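Local atomic coordinates of amine Dehydrogenase (Pseudomonas putida, PDB entry 1JMX), a protein that probably carries electrons through two covalently bound heme c groups, as the heme-binding alpha subunit of a quinohemoprotein amine dehydrogenase. Residues Y236-R250 with F253-A267. Numbering follows the deposited sequence.
Sequences YEWRGNVKVGDANLR and FAALDGEMKGRMFEA
Two successive beta hairpins that share strand 247-256 meet here, within the closed antiparallel eight-stranded barrel of domain II. Within the shared strand, Phe253 pairs with Trp238 of one neighbour and Arg250, three residues earlier, with Phe265 of the other, both as hydrogen-bonded antiparallel pairs. Ala255 N donates to Tyr236 O at 2.8 Å. On the face that carries Trp238 and Phe253, these two side chains lie side by side, their rings nearly parallel but slid so far that they barely overlap; Trp238 CD1 comes 3.4 Å from Phe253 CD2. Met260, extended beyond CG, crosses the indole obliquely and sets CE over the six-membered ring and SD over the five-membered ring, 4.5 Å from its centroid, a Met-aromatic contact. Met264 CE fits against Val242 and Leu249, 3.7 Å from Leu249 CD1. The opposite face of the sheet carries charge: Arg239 NH1 and NH2 both grip Glu237 OE1 from one side of the carboxylate plane, and the bend of Glu237 at chi2 (-72°) folds its carboxylate back to meet them. Arg79 takes the other oxygen and Glu35 a second share of Arg239, tying the barrel to the heme-binding part of the chain, where both residues lie. Replacing Glu237 by an alanine removes the shared carboxylate, which would probably leave Arg79 without this mate and Arg239 held by Glu35 alone of the two acids, its guanidinium freer to turn. Beside the second pairing, Arg250 CB makes a CH-pi contact over one face of the Phe265 ring, 4.1 Å from its centroid.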
loop_
_atom_site.group_PDB
_atom_site.type_symbol
_atom_site.label_atom_id
_atom_site.label_comp_id
_atom_site.label_asym_id
_atom_site.label_seq_id
_atom_site.Cartn_x
_atom_site.Cartn_y
_atom_site.Cartn_z
ATOM N N TYR A 236 -3.251 24.283 -18.803
ATOM C CA TYR A 236 -4.019 24.495 -17.575
ATOM C C TYR A 236 -3.408 23.869 -16.327
ATOM O O TYR A 236 -3.647 24.353 -15.226
ATOM C CB TYR A 236 -5.474 24.029 -17.739
ATOM C CG TYR A 236 -5.691 22.528 -17.667
ATOM C CD1 TYR A 236 -6.280 21.943 -16.545
ATOM C CD2 TYR A 236 -5.320 21.698 -18.724
ATOM C CE1 TYR A 236 -6.497 20.572 -16.478
ATOM C CE2 TYR A 236 -5.530 20.327 -18.669
ATOM C CZ TYR A 236 -6.121 19.771 -17.548
ATOM O OH TYR A 236 -6.363 18.423 -17.510
ATOM N N GLU A 237 -2.613 22.810 -16.497
ATOM C CA GLU A 237 -1.979 22.129 -15.365
ATOM C C GLU A 237 -0.793 22.882 -14.778
ATOM O O GLU A 237 0.355 22.709 -15.187
ATOM C CB GLU A 237 -1.582 20.698 -15.734
ATOM C CG GLU A 237 -2.759 19.739 -15.903
ATOM C CD GLU A 237 -3.438 19.348 -14.586
ATOM O OE1 GLU A 237 -3.144 19.936 -13.522
ATOM O OE2 GLU A 237 -4.284 18.431 -14.617
ATOM N N TRP A 238 -1.100 23.692 -13.774
ATOM C CA TRP A 238 -0.129 24.518 -13.080
ATOM C C TRP A 238 0.613 23.763 -11.983
ATOM O O TRP A 238 0.002 23.212 -11.069
ATOM C CB TRP A 238 -0.854 25.728 -12.492
ATOM C CG TRP A 238 -0.031 26.605 -11.607
ATOM C CD1 TRP A 238 0.258 26.403 -10.286
ATOM C CD2 TRP A 238 0.548 27.866 -11.957
ATOM N NE1 TRP A 238 0.974 27.464 -9.790
ATOM C CE2 TRP A 238 1.166 28.379 -10.792
ATOM C CE3 TRP A 238 0.602 28.617 -13.140
ATOM C CZ2 TRP A 238 1.831 29.615 -10.778
ATOM C CZ3 TRP A 238 1.261 29.839 -13.126
ATOM C CH2 TRP A 238 1.867 30.326 -11.951
ATOM N N ARG A 239 1.940 23.757 -12.078
ATOM C CA ARG A 239 2.788 23.103 -11.092
ATOM C C ARG A 239 3.804 24.116 -10.611
ATOM O O ARG A 239 4.613 24.604 -11.387
ATOM C CB ARG A 239 3.503 21.893 -11.700
ATOM C CG ARG A 239 2.575 20.777 -12.097
ATOM C CD ARG A 239 1.847 20.206 -10.894
ATOM N NE ARG A 239 0.932 19.148 -11.298
ATOM C CZ ARG A 239 -0.241 19.366 -11.877
ATOM N NH1 ARG A 239 -0.652 20.602 -12.110
ATOM N NH2 ARG A 239 -0.984 18.348 -12.268
ATOM N N GLY A 240 3.780 24.426 -9.325
ATOM C CA GLY A 240 4.717 25.400 -8.818
ATOM C C GLY A 240 5.371 25.043 -7.510
ATOM O O GLY A 240 4.986 24.088 -6.841
ATOM N N ASN A 241 6.419 25.790 -7.184
ATOM C CA ASN A 241 7.136 25.594 -5.942
ATOM C C ASN A 241 7.417 26.974 -5.385
ATOM O O ASN A 241 8.077 27.795 -6.026
ATOM C CB ASN A 241 8.445 24.836 -6.159
ATOM C CG ASN A 241 9.099 24.450 -4.849
ATOM O OD1 ASN A 241 9.883 25.217 -4.266
ATOM N ND2 ASN A 241 8.741 23.277 -4.350
ATOM N N VAL A 242 6.893 27.229 -4.195
ATOM C CA VAL A 242 7.058 28.513 -3.551
ATOM C C VAL A 242 7.585 28.361 -2.139
ATOM O O VAL A 242 6.948 27.748 -1.281
ATOM C CB VAL A 242 5.727 29.290 -3.516
ATOM C CG1 VAL A 242 5.911 30.617 -2.814
ATOM C CG2 VAL A 242 5.214 29.510 -4.937
ATOM N N LYS A 243 8.767 28.923 -1.924
ATOM C CA LYS A 243 9.431 28.901 -0.635
ATOM C C LYS A 243 8.785 29.953 0.272
ATOM O O LYS A 243 9.073 31.155 0.148
ATOM C CB LYS A 243 10.916 29.217 -0.837
ATOM C CG LYS A 243 11.750 29.212 0.426
ATOM C CD LYS A 243 12.081 27.804 0.852
ATOM C CE LYS A 243 12.888 27.788 2.141
ATOM N NZ LYS A 243 13.007 26.390 2.673
ATOM N N VAL A 244 7.854 29.508 1.122
ATOM C CA VAL A 244 7.165 30.394 2.066
ATOM C C VAL A 244 7.760 30.162 3.451
ATOM O O VAL A 244 7.472 29.157 4.116
ATOM C CB VAL A 244 5.639 30.136 2.109
ATOM C CG1 VAL A 244 4.973 31.094 3.101
ATOM C CG2 VAL A 244 5.031 30.309 0.726
ATOM N N GLY A 245 8.601 31.100 3.874
ATOM C CA GLY A 245 9.260 30.979 5.160
ATOM C C GLY A 245 10.396 29.975 5.073
ATOM O O GLY A 245 11.312 30.124 4.254
ATOM N N ASP A 246 10.307 28.922 5.881
ATOM C CA ASP A 246 11.327 27.875 5.922
ATOM C C ASP A 246 10.873 26.612 5.188
ATOM O O ASP A 246 11.581 25.597 5.188
ATOM C CB ASP A 246 11.650 27.516 7.381
ATOM C CG ASP A 246 12.158 28.711 8.185
ATOM O OD1 ASP A 246 13.396 28.841 8.345
ATOM O OD2 ASP A 246 11.322 29.519 8.656
ATOM N N ALA A 247 9.721 26.681 4.530
ATOM C CA ALA A 247 9.203 25.515 3.829
ATOM C C ALA A 247 8.933 25.736 2.352
ATOM O O ALA A 247 8.482 26.806 1.936
ATOM C CB ALA A 247 7.928 25.023 4.520
ATOM N N ASN A 248 9.258 24.724 1.557
ATOM C CA ASN A 248 8.985 24.772 0.134
ATOM C C ASN A 248 7.605 24.180 -0.030
ATOM O O ASN A 248 7.330 23.092 0.471
ATOM C CB ASN A 248 9.992 23.934 -0.650
ATOM C CG ASN A 248 11.213 24.730 -1.048
ATOM O OD1 ASN A 248 11.255 25.336 -2.130
ATOM N ND2 ASN A 248 12.211 24.760 -0.166
ATOM N N LEU A 249 6.722 24.920 -0.687
ATOM C CA LEU A 249 5.371 24.448 -0.909
ATOM C C LEU A 249 5.126 24.203 -2.390
ATOM O O LEU A 249 5.472 25.032 -3.224
ATOM C CB LEU A 249 4.353 25.466 -0.399
ATOM C CG LEU A 249 4.448 25.961 1.048
ATOM C CD1 LEU A 249 3.157 26.668 1.405
ATOM C CD2 LEU A 249 4.680 24.815 2.006
ATOM N N ARG A 250 4.597 23.027 -2.706
ATOM C CA ARG A 250 4.251 22.664 -4.070
ATOM C C ARG A 250 2.838 23.193 -4.330
ATOM O O ARG A 250 1.992 23.202 -3.438
ATOM C CB ARG A 250 4.241 21.144 -4.220
ATOM C CG ARG A 250 5.420 20.538 -4.962
ATOM C CD ARG A 250 6.765 20.803 -4.279
ATOM N NE ARG A 250 7.824 19.926 -4.803
ATOM C CZ ARG A 250 9.125 20.025 -4.513
ATOM N NH1 ARG A 250 9.573 20.981 -3.696
ATOM N NH2 ARG A 250 9.983 19.124 -4.998
ATOM N N PHE A 253 -2.378 23.308 -9.134
ATOM C CA PHE A 253 -3.624 23.984 -9.466
ATOM C C PHE A 253 -4.028 23.692 -10.894
ATOM O O PHE A 253 -3.234 23.203 -11.700
ATOM C CB PHE A 253 -3.490 25.513 -9.342
ATOM C CG PHE A 253 -2.913 25.993 -8.039
ATOM C CD1 PHE A 253 -3.163 25.326 -6.848
ATOM C CD2 PHE A 253 -2.102 27.124 -8.012
ATOM C CE1 PHE A 253 -2.612 25.773 -5.651
ATOM C CE2 PHE A 253 -1.550 27.578 -6.819
ATOM C CZ PHE A 253 -1.807 26.896 -5.637
ATOM N N ALA A 254 -5.287 23.990 -11.178
ATOM C CA ALA A 254 -5.850 23.860 -12.501
ATOM C C ALA A 254 -6.183 25.313 -12.779
ATOM O O ALA A 254 -6.933 25.931 -12.031
ATOM C CB ALA A 254 -7.101 23.027 -12.474
ATOM N N ALA A 255 -5.505 25.883 -13.769
ATOM C CA ALA A 255 -5.695 27.271 -14.168
ATOM C C ALA A 255 -6.627 27.325 -15.365
ATOM O O ALA A 255 -6.225 27.043 -16.495
ATOM C CB ALA A 255 -4.350 27.901 -14.509
ATOM N N LEU A 256 -7.876 27.688 -15.108
ATOM C CA LEU A 256 -8.888 27.766 -16.151
ATOM C C LEU A 256 -9.775 29.007 -16.019
ATOM O O LEU A 256 -10.227 29.331 -14.919
ATOM C CB LEU A 256 -9.777 26.521 -16.088
ATOM C CG LEU A 256 -9.120 25.155 -16.296
ATOM C CD1 LEU A 256 -10.077 24.055 -15.847
ATOM C CD2 LEU A 256 -8.707 24.992 -17.763
ATOM N N ASP A 257 -10.007 29.701 -17.135
ATOM C CA ASP A 257 -10.885 30.877 -17.156
ATOM C C ASP A 257 -10.446 31.972 -16.152
ATOM O O ASP A 257 -11.273 32.582 -15.473
ATOM C CB ASP A 257 -12.331 30.375 -16.912
ATOM C CG ASP A 257 -13.346 31.495 -16.699
ATOM O OD1 ASP A 257 -13.739 32.162 -17.687
ATOM O OD2 ASP A 257 -13.773 31.683 -15.530
ATOM N N GLY A 258 -9.136 32.218 -16.072
ATOM C CA GLY A 258 -8.610 33.223 -15.151
ATOM C C GLY A 258 -8.909 32.934 -13.685
ATOM O O GLY A 258 -9.070 33.840 -12.864
ATOM N N GLU A 259 -8.941 31.651 -13.360
ATOM C CA GLU A 259 -9.237 31.190 -12.023
ATOM C C GLU A 259 -8.334 29.996 -11.764
ATOM O O GLU A 259 -8.134 29.161 -12.641
ATOM C CB GLU A 259 -10.701 30.765 -11.975
ATOM C CG GLU A 259 -11.325 30.740 -10.592
ATOM C CD GLU A 259 -12.758 30.220 -10.607
ATOM O OE1 GLU A 259 -13.224 29.729 -9.553
ATOM O OE2 GLU A 259 -13.415 30.284 -11.671
ATOM N N MET A 260 -7.735 29.956 -10.583
ATOM C CA MET A 260 -6.862 28.859 -10.209
ATOM C C MET A 260 -7.418 28.103 -9.028
ATOM O O MET A 260 -7.686 28.683 -7.979
ATOM C CB MET A 260 -5.467 29.362 -9.868
ATOM C CG MET A 260 -4.622 29.619 -11.082
ATOM S SD MET A 260 -2.975 30.077 -10.624
ATOM C CE MET A 260 -2.509 31.119 -12.056
ATOM N N LYS A 261 -7.613 26.806 -9.203
ATOM C CA LYS A 261 -8.131 25.993 -8.127
ATOM C C LYS A 261 -7.230 24.808 -7.907
ATOM O O LYS A 261 -6.767 24.188 -8.855
ATOM C CB LYS A 261 -9.557 25.560 -8.426
ATOM C CG LYS A 261 -10.559 26.652 -8.144
ATOM C CD LYS A 261 -11.561 26.818 -9.278
ATOM C CE LYS A 261 -10.906 27.451 -10.499
ATOM N NZ LYS A 261 -11.820 27.504 -11.686
ATOM N N GLY A 262 -6.944 24.531 -6.641
ATOM C CA GLY A 262 -6.086 23.418 -6.317
ATOM C C GLY A 262 -5.682 23.349 -4.862
ATOM O O GLY A 262 -6.433 23.736 -3.962
ATOM N N ARG A 263 -4.459 22.884 -4.644
ATOM C CA ARG A 263 -3.936 22.717 -3.306
ATOM C C ARG A 263 -2.463 23.068 -3.253
ATOM O O ARG A 263 -1.723 22.845 -4.205
ATOM C CB ARG A 263 -4.158 21.269 -2.867
ATOM C CG ARG A 263 -3.765 20.944 -1.445
ATOM C CD ARG A 263 -4.247 19.556 -1.080
ATOM N NE ARG A 263 -4.020 19.260 0.325
ATOM C CZ ARG A 263 -3.022 18.517 0.779
ATOM N NH1 ARG A 263 -2.151 17.976 -0.062
ATOM N NH2 ARG A 263 -2.867 18.362 2.079
ATOM N N MET A 264 -2.057 23.663 -2.140
ATOM C CA MET A 264 -0.677 24.043 -1.926
ATOM C C MET A 264 -0.240 23.303 -0.675
ATOM O O MET A 264 -0.840 23.470 0.379
ATOM C CB MET A 264 -0.582 25.545 -1.706
ATOM C CG MET A 264 0.535 26.202 -2.463
ATOM S SD MET A 264 0.507 27.970 -2.195
ATOM C CE MET A 264 2.199 28.256 -1.765
ATOM N N PHE A 265 0.793 22.475 -0.790
ATOM C CA PHE A 265 1.255 21.691 0.351
ATOM C C PHE A 265 2.764 21.650 0.496
ATOM O O PHE A 265 3.499 21.991 -0.422
ATOM C CB PHE A 265 0.716 20.261 0.239
ATOM C CG PHE A 265 1.068 19.580 -1.053
ATOM C CD1 PHE A 265 2.210 18.786 -1.151
ATOM C CD2 PHE A 265 0.270 19.746 -2.178
ATOM C CE1 PHE A 265 2.551 18.169 -2.350
ATOM C CE2 PHE A 265 0.602 19.133 -3.385
ATOM C CZ PHE A 265 1.746 18.342 -3.472
ATOM N N GLU A 266 3.229 21.228 1.663
ATOM C CA GLU A 266 4.652 21.112 1.891
ATOM C C GLU A 266 5.200 19.998 1.019
ATOM O O GLU A 266 4.725 18.861 1.068
ATOM C CB GLU A 266 4.930 20.804 3.343
ATOM C CG GLU A 266 4.838 21.995 4.239
ATOM C CD GLU A 266 5.468 21.721 5.567
ATOM O OE1 GLU A 266 4.746 21.789 6.576
ATOM O OE2 GLU A 266 6.683 21.421 5.602
ATOM N N ALA A 267 6.195 20.346 0.212
ATOM C CA ALA A 267 6.846 19.418 -0.708
ATOM C C ALA A 267 7.242 18.114 -0.034
ATOM O O ALA A 267 7.211 17.049 -0.644
ATOM C CB ALA A 267 8.069 20.074 -1.290
#